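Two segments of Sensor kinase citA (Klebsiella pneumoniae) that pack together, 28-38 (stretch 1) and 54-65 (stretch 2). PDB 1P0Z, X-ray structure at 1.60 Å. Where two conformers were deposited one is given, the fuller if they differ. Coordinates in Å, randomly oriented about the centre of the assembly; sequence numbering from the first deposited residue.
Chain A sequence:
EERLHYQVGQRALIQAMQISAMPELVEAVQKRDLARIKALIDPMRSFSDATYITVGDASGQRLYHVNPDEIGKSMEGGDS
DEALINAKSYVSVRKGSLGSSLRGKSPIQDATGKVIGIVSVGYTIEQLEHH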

# COMPACT_ATOMS: atom_id res chain seq x y z
N ALA A 28 0.62 -14.95 3.60
CA ALA A 28 -0.69 -14.62 4.13
C ALA A 28 -1.63 -14.20 2.99
O ALA A 28 -2.83 -14.50 3.02
N VAL A 29 -1.10 -13.52 1.98
CA VAL A 29 -1.94 -13.10 0.86
C VAL A 29 -2.35 -14.30 -0.02
O VAL A 29 -3.49 -14.38 -0.47
N GLN A 30 -1.42 -15.22 -0.26
CA GLN A 30 -1.69 -16.41 -1.07
C GLN A 30 -2.80 -17.21 -0.42
O GLN A 30 -3.66 -17.75 -1.12
N LYS A 31 -2.77 -17.28 0.90
CA LYS A 31 -3.77 -18.02 1.69
C LYS A 31 -5.04 -17.22 1.99
O LYS A 31 -6.02 -17.77 2.53
N ARG A 32 -5.01 -15.93 1.67
CA ARG A 32 -6.11 -15.00 1.90
C ARG A 32 -6.48 -15.02 3.38
O ARG A 32 -7.65 -15.01 3.75
N ASP A 33 -5.46 -15.06 4.23
CA ASP A 33 -5.68 -15.09 5.66
C ASP A 33 -5.73 -13.66 6.22
O ASP A 33 -4.68 -13.12 6.61
N LEU A 34 -6.93 -13.09 6.29
CA LEU A 34 -7.14 -11.71 6.77
C LEU A 34 -6.61 -11.38 8.16
O LEU A 34 -6.03 -10.31 8.37
N ALA A 35 -6.83 -12.29 9.11
CA ALA A 35 -6.35 -12.05 10.47
C ALA A 35 -4.83 -12.04 10.50
O ALA A 35 -4.22 -11.24 11.22
N ARG A 36 -4.23 -12.94 9.72
CA ARG A 36 -2.77 -13.02 9.66
C ARG A 36 -2.21 -11.70 9.05
O ARG A 36 -1.22 -11.13 9.54
N ILE A 37 -2.86 -11.22 7.99
CA ILE A 37 -2.43 -9.97 7.35
C ILE A 37 -2.55 -8.82 8.35
O ILE A 37 -1.63 -8.00 8.49
N LYS A 38 -3.67 -8.77 9.07
CA LYS A 38 -3.86 -7.72 10.08
C LYS A 38 -2.77 -7.77 11.16
O LYS A 38 -2.23 -6.74 11.57
N THR A 54 -2.53 0.16 2.95
CA THR A 54 -3.59 -0.65 2.38
C THR A 54 -2.95 -1.84 1.68
O THR A 54 -1.89 -1.69 1.03
N VAL A 55 -3.57 -3.03 1.81
CA VAL A 55 -3.06 -4.20 1.12
C VAL A 55 -4.21 -4.74 0.26
O VAL A 55 -5.35 -4.87 0.75
N GLY A 56 -3.92 -4.97 -1.02
CA GLY A 56 -4.96 -5.50 -1.89
C GLY A 56 -4.53 -6.81 -2.54
O GLY A 56 -3.34 -7.12 -2.61
N ASP A 57 -5.51 -7.57 -3.03
CA ASP A 57 -5.18 -8.82 -3.72
C ASP A 57 -4.91 -8.54 -5.20
O ASP A 57 -4.83 -7.38 -5.64
N ALA A 58 -4.75 -9.61 -5.99
CA ALA A 58 -4.40 -9.44 -7.39
C ALA A 58 -5.42 -8.65 -8.22
O ALA A 58 -5.06 -8.03 -9.22
N SER A 59 -6.69 -8.70 -7.83
CA SER A 59 -7.71 -7.98 -8.56
C SER A 59 -7.95 -6.60 -7.92
O SER A 59 -8.82 -5.84 -8.37
N GLY A 60 -7.19 -6.29 -6.87
CA GLY A 60 -7.37 -5.00 -6.23
C GLY A 60 -8.43 -4.99 -5.14
O GLY A 60 -8.88 -3.91 -4.71
N GLN A 61 -8.88 -6.16 -4.72
CA GLN A 61 -9.85 -6.22 -3.61
C GLN A 61 -9.03 -6.06 -2.31
O GLN A 61 -8.04 -6.73 -2.11
N ARG A 62 -9.45 -5.17 -1.41
CA ARG A 62 -8.69 -4.95 -0.18
C ARG A 62 -8.70 -6.11 0.80
O ARG A 62 -9.75 -6.65 1.13
N LEU A 63 -7.49 -6.49 1.23
CA LEU A 63 -7.30 -7.52 2.23
C LEU A 63 -7.02 -6.84 3.58
O LEU A 63 -7.14 -7.47 4.64
N TYR A 64 -6.65 -5.55 3.52
CA TYR A 64 -6.39 -4.78 4.73
C TYR A 64 -6.56 -3.30 4.44
O TYR A 64 -6.14 -2.82 3.38
N HIS A 65 -7.19 -2.59 5.38
CA HIS A 65 -7.35 -1.15 5.30
C HIS A 65 -7.48 -0.68 6.75
O HIS A 65 -7.89 -1.46 7.64

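The most unusual feature of this contact is the way one exposed arginine, sitting in the break between two helices, reaches over to the second stretch and closes the edge of an apolar interface. Arg32 has left helical geometry: its phi is positive, and two bonds run back into the last turn, Asp33 N to Ala28 O at 2.9 Å and a weak one from Arg32 N to Val29 O at 3.0 Å, the pattern of a Schellman motif. Its CA-to-CB bond points sideways, yet the chain, m at chi1, t at chi2 and p at chi3, carries the guanidinium to the second stretch. There Arg32 NH1 donates to Asp57 OD2 at 2.9 Å and Arg32 NH2 to the same Asp57 OD2 at 3.2 Å, forming a salt bridge near the guanidinium plane. Leu63 CD2 lies over one face, 3.8 Å from Arg32 NH2, so the flat cation takes its polar partner near its plane and lays one face against a leucine methyl. Gln61 OE1 also comes within 3.2 Å of Arg32 NH2, but the angle is too poor for a hydrogen bond.

Asp57, in the p rotamer, divides its carboxylate between two tasks. While OD2 faces the arginine, OD1 organizes the type I turn from Asp57 to Gly60, accepting from Ser59 N and Ser59 OG, each 2.9 Å from Asp57 OD1, and from Gln61 N, 2.8 Å from Asp57 OD1. Aspartate suits this place because its short chain keeps OD1 by the amides of its own turn, while OD2 meets the guanidinium of Arg32. Gly60 suits the turn in its own way: at its positive phi, a CB would be jammed against the preceding carbonyl oxygen.

Leu63 is the centre of the packing and has the largest area covered by the other stretch. In its m, t rotamer it meets several partners: its CD1 lies 3.9 Å from Val29 CG1, its CD2 3.9 Å from Leu34 CD2, and its CB 3.8 Å from Ile37 CD1. Val29 (t) and Ile37 (m, t) both point toward the second stretch, and their branched side chains offer methyls to more than one neighbour. Val29 CG2 approaches Val55 CG1 at 4.3 Å, and Ile37 CG2 lies 3.8 Å from Tyr64 CB. Val55 (t), pointing toward the helices from its strand, adds a compact apolar surface. Leu34 (m, t) starts sideways, but its end comes nearer and brings CD2 to Leu63.

Tyr64 (t) points toward stretch 1, its ring lying obliquely to Ile37 and Lys38; Tyr64 CD2 is 3.9 Å from Lys38 CA. The aliphatic part of Lys38 adds to this contact, with Lys38 CG 4.2 Å from Tyr64 CE2, while its amine and the tyrosine hydroxyl find hydrogen bonds elsewhere in the structure.

Water 1 joins the two backbones, donating to Leu34 O at 2.8 Å and Leu63 O at 2.7 Å. Nearby, Asp33 caps the second helix: Arg36 N donates to Asp33 OD1 at 3.1 Å, satisfying an amide in the helix's first turn.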

# COMPACT_ATOMS: atom_id res chain seq x y z
CB ALA A 28 -0.58 -13.52 5.18
CB VAL A 29 -1.20 -12.03 -0.01
CG1 VAL A 29 -1.94 -11.76 -1.33
CG2 VAL A 29 -1.11 -10.72 0.80
CB GLN A 30 -0.42 -17.28 -1.19
CG GLN A 30 0.66 -16.64 -2.03
CD GLN A 30 1.93 -17.46 -2.13
OE1 GLN A 30 2.49 -17.90 -1.12
NE2 GLN A 30 2.41 -17.65 -3.36
CB LYS A 31 -3.16 -18.44 3.03
CG LYS A 31 -2.03 -19.44 2.92
CD LYS A 31 -1.42 -19.69 4.27
CE LYS A 31 -0.30 -20.71 4.18
NZ LYS A 31 0.38 -20.88 5.49
CB ARG A 32 -7.32 -15.35 1.03
CG ARG A 32 -7.06 -15.23 -0.47
CD ARG A 32 -8.36 -15.34 -1.30
NE ARG A 32 -9.24 -14.18 -1.16
CZ ARG A 32 -9.07 -13.03 -1.81
NH1 ARG A 32 -8.05 -12.89 -2.65
NH2 ARG A 32 -9.92 -12.02 -1.64
CB ASP A 33 -4.56 -15.86 6.34
CG ASP A 33 -4.83 -16.10 7.81
OD1 ASP A 33 -5.63 -15.34 8.41
OD2 ASP A 33 -4.23 -17.05 8.38
CB LEU A 34 -8.63 -11.33 6.70
CG LEU A 34 -9.28 -11.46 5.32
CD1 LEU A 34 -10.69 -10.90 5.43
CD2 LEU A 34 -8.48 -10.70 4.23
CB ALA A 35 -6.86 -13.13 11.42
CB ARG A 36 -2.35 -14.22 8.82
CG ARG A 36 -0.84 -14.42 8.71
CD ARG A 36 -0.17 -14.43 10.09
NE ARG A 36 1.28 -14.51 9.96
CZ ARG A 36 2.13 -14.10 10.91
NH1 ARG A 36 1.68 -13.57 12.05
NH2 ARG A 36 3.44 -14.22 10.71
CB ILE A 37 -3.27 -9.68 6.09
CG1 ILE A 37 -2.94 -10.74 5.04
CG2 ILE A 37 -2.96 -8.26 5.53
CD1 ILE A 37 -3.83 -10.72 3.83
CB LYS A 38 -5.24 -7.87 10.74
CG LYS A 38 -5.54 -6.82 11.79
CD LYS A 38 -6.89 -7.14 12.46
CE LYS A 38 -7.53 -5.93 13.15
NZ LYS A 38 -6.66 -5.21 14.10
CB THR A 54 -4.38 0.16 1.28
OG1 THR A 54 -5.10 1.23 1.91
CG2 THR A 54 -5.40 -0.78 0.54
CB VAL A 55 -2.63 -5.34 2.08
CG1 VAL A 55 -2.15 -6.55 1.23
CG2 VAL A 55 -1.49 -4.84 3.02
CB ASP A 57 -6.26 -9.89 -3.51
CG ASP A 57 -7.56 -9.60 -4.24
OD1 ASP A 57 -7.63 -8.69 -5.10
OD2 ASP A 57 -8.53 -10.34 -3.94
CB ALA A 58 -4.15 -10.83 -8.03
CB SER A 59 -9.02 -8.78 -8.57
OG SER A 59 -9.59 -8.80 -7.26
CB GLN A 61 -10.58 -7.58 -3.58
CG GLN A 61 -11.61 -7.61 -2.46
CD GLN A 61 -12.32 -8.96 -2.36
OE1 GLN A 61 -12.10 -9.73 -1.42
NE2 GLN A 61 -13.16 -9.25 -3.34
CB ARG A 62 -9.16 -3.69 0.54
CG ARG A 62 -9.03 -2.41 -0.31
CD ARG A 62 -9.26 -1.17 0.60
NE ARG A 62 -9.39 0.05 -0.21
CZ ARG A 62 -10.53 0.42 -0.79
NH1 ARG A 62 -11.64 -0.32 -0.63
NH2 ARG A 62 -10.57 1.51 -1.53
CB LEU A 63 -6.12 -8.42 1.85
CG LEU A 63 -6.24 -9.12 0.50
CD1 LEU A 63 -4.96 -9.89 0.20
CD2 LEU A 63 -7.46 -10.05 0.49
CB TYR A 64 -4.94 -5.01 5.24
CG TYR A 64 -4.59 -4.19 6.48
CD1 TYR A 64 -4.14 -2.87 6.37
CD2 TYR A 64 -4.69 -4.74 7.77
CE1 TYR A 64 -3.80 -2.12 7.51
CE2 TYR A 64 -4.35 -4.01 8.91
CZ TYR A 64 -3.90 -2.70 8.78
OH TYR A 64 -3.50 -2.04 9.90
CB HIS A 65 -8.60 -0.78 4.48
CG HIS A 65 -8.68 0.66 4.10
ND1 HIS A 65 -9.14 1.65 4.96
CD2 HIS A 65 -8.38 1.29 2.94
CE1 HIS A 65 -9.13 2.81 4.33
NE2 HIS A 65 -8.68 2.62 3.11
O HOH W 1 -6.83 -7.89 7.31